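PDB 5BWJ: sensory transduction histidine kinase, putative from Borrelia burgdorferi, which probably acts as a two-component hybrid histidine kinase that autophosphorylates using ATP, this chain being its periplasmic sensor domain for small molecules. Local coordinates for residues B[38-43]-B[203-209]; B[5-9]-B[198-202]; B[64-70]-B[185-191]. One frame throughout, in Å; residues are numbered along the deposited sequence.

Interaction 1 of 3, residues B[38-43]-B[203-209]. With NO3 (nitrate ion), chain I.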
loop_
_atom_site.group_PDB
_atom_site.type_symbol
_atom_site.label_atom_id
_atom_site.label_comp_id
_atom_site.label_asym_id
_atom_site.label_seq_id
_atom_site.Cartn_x
_atom_site.Cartn_y
_atom_site.Cartn_z
ATOM N N LYS B 38 -13.705 -15.944 -0.098
ATOM C CA LYS B 38 -14.949 -15.225 -0.346
ATOM C C LYS B 38 -15.356 -15.347 -1.810
ATOM O O LYS B 38 -16.509 -15.659 -2.118
ATOM C CB LYS B 38 -14.814 -13.751 0.039
ATOM C CG LYS B 38 -14.868 -13.488 1.533
ATOM C CD LYS B 38 -15.032 -12.006 1.817
ATOM C CE LYS B 38 -15.378 -11.752 3.270
ATOM N NZ LYS B 38 -15.816 -10.347 3.486
ATOM N N TRP B 39 -14.406 -15.097 -2.705
ATOM C CA TRP B 39 -14.648 -15.221 -4.138
ATOM C C TRP B 39 -15.114 -16.628 -4.487
ATOM O O TRP B 39 -15.971 -16.815 -5.351
ATOM C CB TRP B 39 -13.382 -14.879 -4.926
ATOM C CG TRP B 39 -13.511 -15.103 -6.407
ATOM C CD1 TRP B 39 -13.878 -14.184 -7.348
ATOM C CD2 TRP B 39 -13.268 -16.326 -7.115
ATOM N NE1 TRP B 39 -13.881 -14.759 -8.596
ATOM C CE2 TRP B 39 -13.510 -16.074 -8.481
ATOM C CE3 TRP B 39 -12.870 -17.609 -6.727
ATOM C CZ2 TRP B 39 -13.369 -17.057 -9.458
ATOM C CZ3 TRP B 39 -12.730 -18.583 -7.699
ATOM C CH2 TRP B 39 -12.978 -18.302 -9.048
ATOM N N ALA B 40 -14.547 -17.615 -3.802
ATOM C CA ALA B 40 -14.845 -19.015 -4.074
ATOM C C ALA B 40 -16.298 -19.333 -3.751
ATOM O O ALA B 40 -16.967 -20.054 -4.493
ATOM C CB ALA B 40 -13.916 -19.915 -3.274
ATOM N N LYS B 41 -16.781 -18.784 -2.641
ATOM C CA LYS B 41 -18.144 -19.030 -2.187
ATOM C C LYS B 41 -19.175 -18.526 -3.193
ATOM O O LYS B 41 -20.135 -19.227 -3.506
ATOM C CB LYS B 41 -18.376 -18.371 -0.826
ATOM N N ASP B 42 -18.974 -17.313 -3.697
ATOM C CA ASP B 42 -19.921 -16.712 -4.632
ATOM C C ASP B 42 -19.897 -17.390 -5.997
ATOM O O ASP B 42 -20.908 -17.414 -6.698
ATOM C CB ASP B 42 -19.635 -15.217 -4.799
ATOM C CG ASP B 42 -20.073 -14.397 -3.598
ATOM O OD1 ASP B 42 -20.716 -14.958 -2.687
ATOM O OD2 ASP B 42 -19.785 -13.182 -3.574
ATOM N N ASN B 43 -18.744 -17.934 -6.373
ATOM C CA ASN B 43 -18.599 -18.618 -7.656
ATOM C C ASN B 43 -18.824 -20.124 -7.543
ATOM O O ASN B 43 -18.583 -20.863 -8.497
ATOM C CB ASN B 43 -17.216 -18.346 -8.244
ATOM C CG ASN B 43 -17.058 -16.916 -8.720
ATOM O OD1 ASN B 43 -17.344 -16.601 -9.876
ATOM N ND2 ASN B 43 -16.603 -16.041 -7.830
ATOM N N ASN B 203 -15.443 -14.435 -13.523
ATOM C CA ASN B 203 -15.337 -13.041 -13.121
ATOM C C ASN B 203 -14.299 -12.930 -12.011
ATOM O O ASN B 203 -14.568 -13.288 -10.864
ATOM C CB ASN B 203 -16.692 -12.503 -12.655
ATOM C CG ASN B 203 -16.640 -11.032 -12.284
ATOM O OD1 ASN B 203 -15.687 -10.327 -12.616
ATOM N ND2 ASN B 203 -17.674 -10.560 -11.594
ATOM N N LEU B 204 -13.110 -12.451 -12.363
ATOM C CA LEU B 204 -11.988 -12.409 -11.431
ATOM C C LEU B 204 -11.812 -11.030 -10.800
ATOM O O LEU B 204 -10.689 -10.543 -10.657
ATOM C CB LEU B 204 -10.698 -12.826 -12.144
ATOM C CG LEU B 204 -10.701 -14.238 -12.739
ATOM C CD1 LEU B 204 -9.402 -14.505 -13.482
ATOM C CD2 LEU B 204 -10.918 -15.286 -11.657
ATOM N N ASP B 205 -12.922 -10.408 -10.420
ATOM C CA ASP B 205 -12.878 -9.121 -9.736
ATOM C C ASP B 205 -12.703 -9.357 -8.237
ATOM O O ASP B 205 -13.649 -9.234 -7.459
ATOM C CB ASP B 205 -14.147 -8.308 -10.020
ATOM C CG ASP B 205 -14.001 -6.840 -9.646
ATOM O OD1 ASP B 205 -13.059 -6.500 -8.897
ATOM O OD2 ASP B 205 -14.830 -6.026 -10.101
ATOM N N LEU B 206 -11.483 -9.709 -7.842
ATOM C CA LEU B 206 -11.192 -10.021 -6.448
ATOM C C LEU B 206 -11.270 -8.774 -5.576
ATOM O O LEU B 206 -11.608 -8.854 -4.396
ATOM C CB LEU B 206 -9.806 -10.661 -6.325
ATOM C CG LEU B 206 -9.583 -11.937 -7.139
ATOM C CD1 LEU B 206 -8.142 -12.411 -7.000
ATOM C CD2 LEU B 206 -10.548 -13.034 -6.712
ATOM N N PHE B 207 -10.963 -7.623 -6.162
ATOM C CA PHE B 207 -10.953 -6.366 -5.423
ATOM C C PHE B 207 -12.334 -6.008 -4.880
ATOM O O PHE B 207 -12.449 -5.371 -3.835
ATOM C CB PHE B 207 -10.437 -5.232 -6.312
ATOM C CG PHE B 207 -10.468 -3.884 -5.649
ATOM C CD1 PHE B 207 -9.457 -3.500 -4.785
ATOM C CD2 PHE B 207 -11.508 -3.001 -5.892
ATOM C CE1 PHE B 207 -9.482 -2.260 -4.173
ATOM C CE2 PHE B 207 -11.539 -1.759 -5.283
ATOM C CZ PHE B 207 -10.525 -1.389 -4.423
ATOM N N SER B 208 -13.379 -6.422 -5.587
ATOM C CA SER B 208 -14.744 -6.109 -5.177
ATOM C C SER B 208 -15.084 -6.754 -3.836
ATOM O O SER B 208 -15.939 -6.258 -3.101
ATOM C CB SER B 208 -15.742 -6.565 -6.243
ATOM O OG SER B 208 -15.758 -7.977 -6.356
ATOM N N TYR B 209 -14.412 -7.857 -3.517
ATOM C CA TYR B 209 -14.657 -8.568 -2.267
ATOM C C TYR B 209 -13.998 -7.866 -1.083
ATOM O O TYR B 209 -14.128 -8.302 0.062
ATOM C CB TYR B 209 -14.171 -10.013 -2.381
ATOM C CG TYR B 209 -14.994 -10.810 -3.363
ATOM C CD1 TYR B 209 -16.058 -11.589 -2.933
ATOM C CD2 TYR B 209 -14.728 -10.758 -4.725
ATOM C CE1 TYR B 209 -16.823 -12.308 -3.828
ATOM C CE2 TYR B 209 -15.490 -11.473 -5.630
ATOM C CZ TYR B 209 -16.536 -12.245 -5.176
ATOM O OH TYR B 209 -17.297 -12.959 -6.071
HETATM N N NO3 I . -12.602 -9.787 -14.464
HETATM O O1 NO3 I . -12.958 -9.503 -13.285
HETATM O O2 NO3 I . -13.110 -10.785 -15.055
HETATM O O3 NO3 I . -11.739 -9.076 -15.054
#
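One hydrogen bond joins the two segments: the indole NE1 of W39 donates to the carbonyl O of N203 at 2.8 Å, almost linearly at 173°. Tryptophan suits this spot because it can bury a large apolar surface while its single N-H satisfies a loop carbonyl. At the same end, N43 ND2 donates to W39 O at 2.7 Å, so the asparagine side chain folds back on the last turn of helix 32-42 just where the chain leaves helical geometry.

Apolar packing accounts for most of the rest. L206 CD2 sits over a face of the W39 five-membered ring, 3.9 Å from its centroid, a CH-pi contact, while L204 CD2 reaches W39 CZ2 at 3.7 Å. Y209 lays its ring face on the helix backbone, with W39 CA 3.9 Å from the ring centroid. In this Venus flytrap fold segment 203-209 lies in the loop between helix 197-200 and strand 211-212, ends in a 3-10 turn, 207-209, and packs against helix 32-42 and the sheet. L204 therefore also touches I65 and V189, and L206 touches L67, I35 and L36.

Charged groups stay at the margin. D42 OD2 lies 3.1 Å from Y209 CE1 in the ring plane, where the weakly positive aromatic edge favours a carboxylate. The aliphatic part of K38 packs on the same ring, CB to Y209 CD1 3.9 Å, leading its NZ out to a salt bridge with D180 of the second subunit. At the exposed start of the segment, L204 N donates to O2 of a nitrate, probably from the crystallisation liquor, at 3.2 Å.

Interaction 2 of 3, residues B[5-9]-B[198-202]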
loop_
_atom_site.group_PDB
_atom_site.type_symbol
_atom_site.label_atom_id
_atom_site.label_comp_id
_atom_site.label_asym_id
_atom_site.label_seq_id
_atom_site.Cartn_x
_atom_site.Cartn_y
_atom_site.Cartn_z
ATOM N N LYS B 5 -19.173 -28.874 -8.285
ATOM C CA LYS B 5 -18.375 -27.737 -7.840
ATOM C C LYS B 5 -17.003 -27.754 -8.505
ATOM O O LYS B 5 -16.254 -28.725 -8.384
ATOM C CB LYS B 5 -18.225 -27.747 -6.315
ATOM C CG LYS B 5 -17.512 -26.520 -5.759
ATOM C CD LYS B 5 -17.330 -26.603 -4.252
ATOM C CE LYS B 5 -18.644 -26.425 -3.512
ATOM N NZ LYS B 5 -18.443 -26.436 -2.036
ATOM N N ASP B 6 -16.684 -26.674 -9.207
ATOM C CA ASP B 6 -15.412 -26.555 -9.912
ATOM C C ASP B 6 -14.269 -26.267 -8.947
ATOM O O ASP B 6 -14.490 -25.790 -7.833
ATOM C CB ASP B 6 -15.486 -25.445 -10.964
ATOM C CG ASP B 6 -16.545 -25.706 -12.015
ATOM O OD1 ASP B 6 -16.730 -26.880 -12.400
ATOM O OD2 ASP B 6 -17.191 -24.735 -12.459
ATOM N N ILE B 7 -13.048 -26.557 -9.388
ATOM C CA ILE B 7 -11.848 -26.277 -8.609
ATOM C C ILE B 7 -10.862 -25.478 -9.460
ATOM O O ILE B 7 -10.609 -25.822 -10.613
ATOM C CB ILE B 7 -11.191 -27.580 -8.098
ATOM C CG1 ILE B 7 -9.870 -27.273 -7.388
ATOM C CG2 ILE B 7 -10.973 -28.565 -9.245
ATOM C CD1 ILE B 7 -9.326 -28.435 -6.584
ATOM N N PHE B 8 -10.325 -24.401 -8.890
ATOM C CA PHE B 8 -9.426 -23.507 -9.619
ATOM C C PHE B 8 -8.121 -23.284 -8.864
ATOM O O PHE B 8 -8.107 -23.176 -7.639
ATOM C CB PHE B 8 -10.108 -22.164 -9.887
ATOM C CG PHE B 8 -11.324 -22.268 -10.762
ATOM C CD1 PHE B 8 -11.197 -22.509 -12.121
ATOM C CD2 PHE B 8 -12.594 -22.123 -10.229
ATOM C CE1 PHE B 8 -12.313 -22.609 -12.931
ATOM C CE2 PHE B 8 -13.715 -22.219 -11.033
ATOM C CZ PHE B 8 -13.574 -22.462 -12.385
ATOM N N LYS B 9 -7.028 -23.209 -9.616
ATOM C CA LYS B 9 -5.702 -23.022 -9.044
ATOM C C LYS B 9 -5.261 -21.566 -9.160
ATOM O O LYS B 9 -5.281 -20.985 -10.246
ATOM C CB LYS B 9 -4.697 -23.939 -9.741
ATOM C CG LYS B 9 -3.312 -23.949 -9.122
ATOM C CD LYS B 9 -2.447 -25.024 -9.764
ATOM C CE LYS B 9 -1.097 -25.148 -9.080
ATOM N NZ LYS B 9 -0.285 -26.256 -9.657
ATOM N N ILE B 198 -13.454 -22.464 -19.234
ATOM C CA ILE B 198 -14.041 -22.353 -17.904
ATOM C C ILE B 198 -13.362 -21.247 -17.097
ATOM O O ILE B 198 -13.992 -20.617 -16.248
ATOM C CB ILE B 198 -13.949 -23.692 -17.131
ATOM C CG1 ILE B 198 -14.620 -23.568 -15.760
ATOM C CG2 ILE B 198 -12.496 -24.137 -16.986
ATOM C CD1 ILE B 198 -14.783 -24.888 -15.030
ATOM N N VAL B 199 -12.084 -21.008 -17.373
ATOM C CA VAL B 199 -11.329 -19.970 -16.678
ATOM C C VAL B 199 -11.623 -18.601 -17.282
ATOM O O VAL B 199 -11.792 -17.619 -16.560
ATOM C CB VAL B 199 -9.808 -20.242 -16.734
ATOM C CG1 VAL B 199 -9.025 -19.121 -16.048
ATOM C CG2 VAL B 199 -9.484 -21.581 -16.090
ATOM N N LYS B 200 -11.685 -18.541 -18.609
ATOM C CA LYS B 200 -11.927 -17.286 -19.311
ATOM C C LYS B 200 -13.297 -16.702 -18.976
ATOM O O LYS B 200 -13.506 -15.494 -19.085
ATOM C CB LYS B 200 -11.811 -17.490 -20.822
ATOM C CG LYS B 200 -10.401 -17.790 -21.303
ATOM C CD LYS B 200 -10.353 -17.914 -22.817
ATOM C CE LYS B 200 -8.928 -18.079 -23.321
ATOM N NZ LYS B 200 -8.869 -18.237 -24.801
ATOM N N ASN B 201 -14.225 -17.562 -18.569
ATOM C CA ASN B 201 -15.581 -17.131 -18.250
ATOM C C ASN B 201 -15.705 -16.617 -16.820
ATOM O O ASN B 201 -16.696 -15.979 -16.466
ATOM C CB ASN B 201 -16.568 -18.280 -18.470
ATOM N N LEU B 202 -14.698 -16.898 -15.998
ATOM C CA LEU B 202 -14.716 -16.469 -14.606
ATOM C C LEU B 202 -14.681 -14.953 -14.482
ATOM O O LEU B 202 -13.988 -14.272 -15.237
ATOM C CB LEU B 202 -13.531 -17.060 -13.840
ATOM C CG LEU B 202 -13.526 -18.565 -13.577
ATOM C CD1 LEU B 202 -12.234 -18.952 -12.879
ATOM C CD2 LEU B 202 -14.731 -18.980 -12.747
#
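This is a plain hydrophobic contact between a β-strand and the short helical segment packed against it, near the edge of one lobe of the Venus flytrap fold. Strand 6-13 runs parallel to its sheet neighbours 45-52 and 65-69, and its backbone polar groups are committed there: F8 bonds to D46 and M48 on one side, K9 to I65 on the other. What faces segment 198-202 is therefore side chain, chiefly F8, which points toward it while I7 points away.

A flat, wholly apolar ring suits this place, since it can touch several aliphatic neighbours at once. I198 meets its edge, CG1 lying 3.7 Å from F8 CZ, and V199 contributes a looser touch, CG2 to F8 CE1 at 4.4 Å. A backbone bond from L202 N to V199 O at 3.0 Å turns the chain and brings L202 toward the strand. W39 of helix 32-42 touches both F8 and L202. At the more open end, I198 CD1 lies 3.5 Å from D6 OD2. L202 CD1 makes a CH-pi contact, 3.7 Å from the centroid of the F8 ring and only 11° off its normal.

Interaction 3 of 3, residues B[64-70]-B[185-191]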
loop_
_atom_site.group_PDB
_atom_site.type_symbol
_atom_site.label_atom_id
_atom_site.label_comp_id
_atom_site.label_asym_id
_atom_site.label_seq_id
_atom_site.Cartn_x
_atom_site.Cartn_y
_atom_site.Cartn_z
ATOM N N ALA B 64 -4.213 -22.071 -14.599
ATOM C CA ALA B 64 -3.990 -21.347 -13.353
ATOM C C ALA B 64 -4.264 -19.854 -13.495
ATOM O O ALA B 64 -4.058 -19.269 -14.558
ATOM C CB ALA B 64 -2.567 -21.571 -12.869
ATOM N N ILE B 65 -4.729 -19.250 -12.406
ATOM C CA ILE B 65 -4.964 -17.814 -12.344
ATOM C C ILE B 65 -3.799 -17.167 -11.601
ATOM O O ILE B 65 -3.503 -17.531 -10.463
ATOM C CB ILE B 65 -6.295 -17.489 -11.641
ATOM C CG1 ILE B 65 -7.443 -18.255 -12.310
ATOM C CG2 ILE B 65 -6.562 -15.987 -11.671
ATOM C CD1 ILE B 65 -8.744 -18.212 -11.541
ATOM N N TYR B 66 -3.141 -16.209 -12.248
ATOM C CA TYR B 66 -1.895 -15.646 -11.733
ATOM C C TYR B 66 -2.075 -14.289 -11.057
ATOM O O TYR B 66 -2.648 -13.363 -11.634
ATOM C CB TYR B 66 -0.878 -15.521 -12.866
ATOM C CG TYR B 66 -0.316 -16.848 -13.321
ATOM C CD1 TYR B 66 -1.036 -17.674 -14.173
ATOM C CD2 TYR B 66 0.935 -17.273 -12.899
ATOM C CE1 TYR B 66 -0.525 -18.888 -14.590
ATOM C CE2 TYR B 66 1.454 -18.483 -13.310
ATOM C CZ TYR B 66 0.721 -19.288 -14.154
ATOM O OH TYR B 66 1.239 -20.495 -14.562
ATOM N N LEU B 67 -1.570 -14.193 -9.830
ATOM C CA LEU B 67 -1.539 -12.941 -9.081
ATOM C C LEU B 67 -0.090 -12.535 -8.831
ATOM O O LEU B 67 0.785 -13.390 -8.697
ATOM C CB LEU B 67 -2.285 -13.081 -7.751
ATOM C CG LEU B 67 -3.724 -13.601 -7.806
ATOM C CD1 LEU B 67 -4.358 -13.563 -6.422
ATOM C CD2 LEU B 67 -4.560 -12.804 -8.787
ATOM N N GLY B 68 0.156 -11.230 -8.768
ATOM C CA GLY B 68 1.490 -10.714 -8.514
ATOM C C GLY B 68 2.253 -10.364 -9.777
ATOM O O GLY B 68 3.459 -10.122 -9.730
ATOM N N LEU B 69 1.553 -10.345 -10.908
ATOM C CA LEU B 69 2.160 -9.963 -12.178
ATOM C C LEU B 69 1.735 -8.554 -12.563
ATOM O O LEU B 69 0.608 -8.140 -12.293
ATOM C CB LEU B 69 1.771 -10.939 -13.291
ATOM C CG LEU B 69 2.141 -12.409 -13.093
ATOM C CD1 LEU B 69 1.721 -13.215 -14.311
ATOM C CD2 LEU B 69 3.633 -12.577 -12.826
ATOM N N THR B 70 2.650 -7.824 -13.189
ATOM C CA THR B 70 2.350 -6.506 -13.733
ATOM C C THR B 70 2.494 -6.564 -15.246
ATOM O O THR B 70 3.155 -7.460 -15.773
ATOM C CB THR B 70 3.278 -5.423 -13.155
ATOM O OG1 THR B 70 4.644 -5.827 -13.307
ATOM C CG2 THR B 70 2.981 -5.198 -11.682
ATOM N N ILE B 185 1.431 2.336 -10.471
ATOM C CA ILE B 185 1.443 1.002 -11.059
ATOM C C ILE B 185 0.187 0.230 -10.678
ATOM O O ILE B 185 -0.190 0.179 -9.510
ATOM C CB ILE B 185 2.682 0.198 -10.606
ATOM C CG1 ILE B 185 3.967 0.971 -10.917
ATOM C CG2 ILE B 185 2.702 -1.182 -11.261
ATOM C CD1 ILE B 185 4.191 1.250 -12.390
ATOM N N LYS B 186 -0.447 -0.377 -11.676
ATOM C CA LYS B 186 -1.632 -1.194 -11.449
ATOM C C LYS B 186 -1.245 -2.664 -11.315
ATOM O O LYS B 186 -0.529 -3.209 -12.159
ATOM C CB LYS B 186 -2.634 -1.013 -12.590
ATOM C CG LYS B 186 -2.892 0.441 -12.956
ATOM C CD LYS B 186 -3.931 0.566 -14.059
ATOM C CE LYS B 186 -3.904 1.949 -14.695
ATOM N NZ LYS B 186 -4.038 3.036 -13.688
ATOM N N ASN B 187 -1.709 -3.293 -10.241
ATOM C CA ASN B 187 -1.522 -4.724 -10.042
ATOM C C ASN B 187 -2.798 -5.463 -10.423
ATOM O O ASN B 187 -3.841 -5.279 -9.795
ATOM C CB ASN B 187 -1.132 -5.020 -8.593
ATOM C CG ASN B 187 0.146 -4.312 -8.182
ATOM O OD1 ASN B 187 1.245 -4.722 -8.562
ATOM N ND2 ASN B 187 0.009 -3.244 -7.406
ATOM N N ARG B 188 -2.710 -6.292 -11.459
ATOM C CA ARG B 188 -3.888 -6.932 -12.037
ATOM C C ARG B 188 -3.862 -8.451 -11.903
ATOM O O ARG B 188 -2.813 -9.055 -11.678
ATOM C CB ARG B 188 -4.015 -6.561 -13.517
ATOM C CG ARG B 188 -4.194 -5.075 -13.793
ATOM C CD ARG B 188 -4.264 -4.813 -15.290
ATOM N NE ARG B 188 -4.449 -3.397 -15.607
ATOM C CZ ARG B 188 -5.630 -2.791 -15.704
ATOM N NH1 ARG B 188 -6.756 -3.466 -15.507
ATOM N NH2 ARG B 188 -5.686 -1.500 -15.998
ATOM N N VAL B 189 -5.038 -9.056 -12.042
ATOM C CA VAL B 189 -5.162 -10.502 -12.151
ATOM C C VAL B 189 -4.899 -10.894 -13.599
ATOM O O VAL B 189 -5.335 -10.201 -14.519
ATOM C CB VAL B 189 -6.559 -10.992 -11.721
ATOM C CG1 VAL B 189 -6.643 -12.510 -11.789
ATOM C CG2 VAL B 189 -6.888 -10.504 -10.316
ATOM N N ALA B 190 -4.187 -12.000 -13.799
ATOM C CA ALA B 190 -3.822 -12.444 -15.140
ATOM C C ALA B 190 -4.127 -13.923 -15.345
ATOM O O ALA B 190 -3.935 -14.741 -14.444
ATOM C CB ALA B 190 -2.347 -12.173 -15.398
ATOM N N ILE B 191 -4.615 -14.248 -16.539
ATOM C CA ILE B 191 -4.812 -15.632 -16.951
ATOM C C ILE B 191 -4.105 -15.867 -18.280
ATOM O O ILE B 191 -3.906 -14.934 -19.062
ATOM C CB ILE B 191 -6.308 -15.991 -17.089
ATOM C CG1 ILE B 191 -7.014 -15.012 -18.035
ATOM C CG2 ILE B 191 -6.977 -15.990 -15.719
ATOM C CD1 ILE B 191 -8.409 -15.446 -18.435
HETATM O O HOH W 1 -1.235 -10.966 -11.957
HETATM O O HOH W 2 -1.491 -8.873 -9.126
HETATM O O HOH W 3 0.958 -7.406 -9.379
#
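Two backbone hydrogen bonds pair Y66 with A190 in antiparallel register: Y66 N donates to A190 O at 2.8 Å, and A190 N to Y66 O at 3.0 Å. Beyond them the chain turns a corner at G68, whose positive phi of 95° favours glycine, and water takes over. Water 1 accepts from L69 N at 3.0 Å and lies 2.8 Å from Y66 O and 2.5 Å from R188 O. Water 2 accepts from G68 N and donates to R188 O, both at 2.9 Å. Water 3 donates to N187 OD1 at 2.8 Å and more weakly to L69 O at 3.0 Å. Strand 65-69 is held between parallel strand 6-13, to which I65 and L67 are bonded, and strand 184-192, whose I185 lies against helix 121-128, consistent with a strand crossing between the lobes of a Venus flytrap domain.

Aliphatic residues suit the buried face that carries I65 and V189: I65 CG2 meets V189 CG1 at 3.5 Å, and L67 CD2 meets V189 CG2 at 3.6 Å. Side-chain polar groups find partners further out: Y66 OH bonds to backbone E61 N, R188 to K82 O, N187 ND2 to S88, and T70 OG1 to I121 N.

In the fold
Interaction 3 is the buried one, about 7 Å from the chain centre to its own centre, whereas interactions 1 and 2 lie about 19 and 22 Å out and are partly buried. Their chemistry follows: backbone pairing with bridging waters inside the sheet, against side-chain packing of the 198-209 region on the sheet and on helix 32-42, joined in interaction 1 by one indole hydrogen bond. Interactions 1 and 2 share W39, whose CH2 lies 4.0 Å from both L202 CD1 and F8 CD2. L204 CD2 and L202 CD1 also reach I65 CD1, at 3.6 and 3.8 Å, carrying both onto interaction 3. Among the three, interaction 1 alone has a salt bridge to the second subunit.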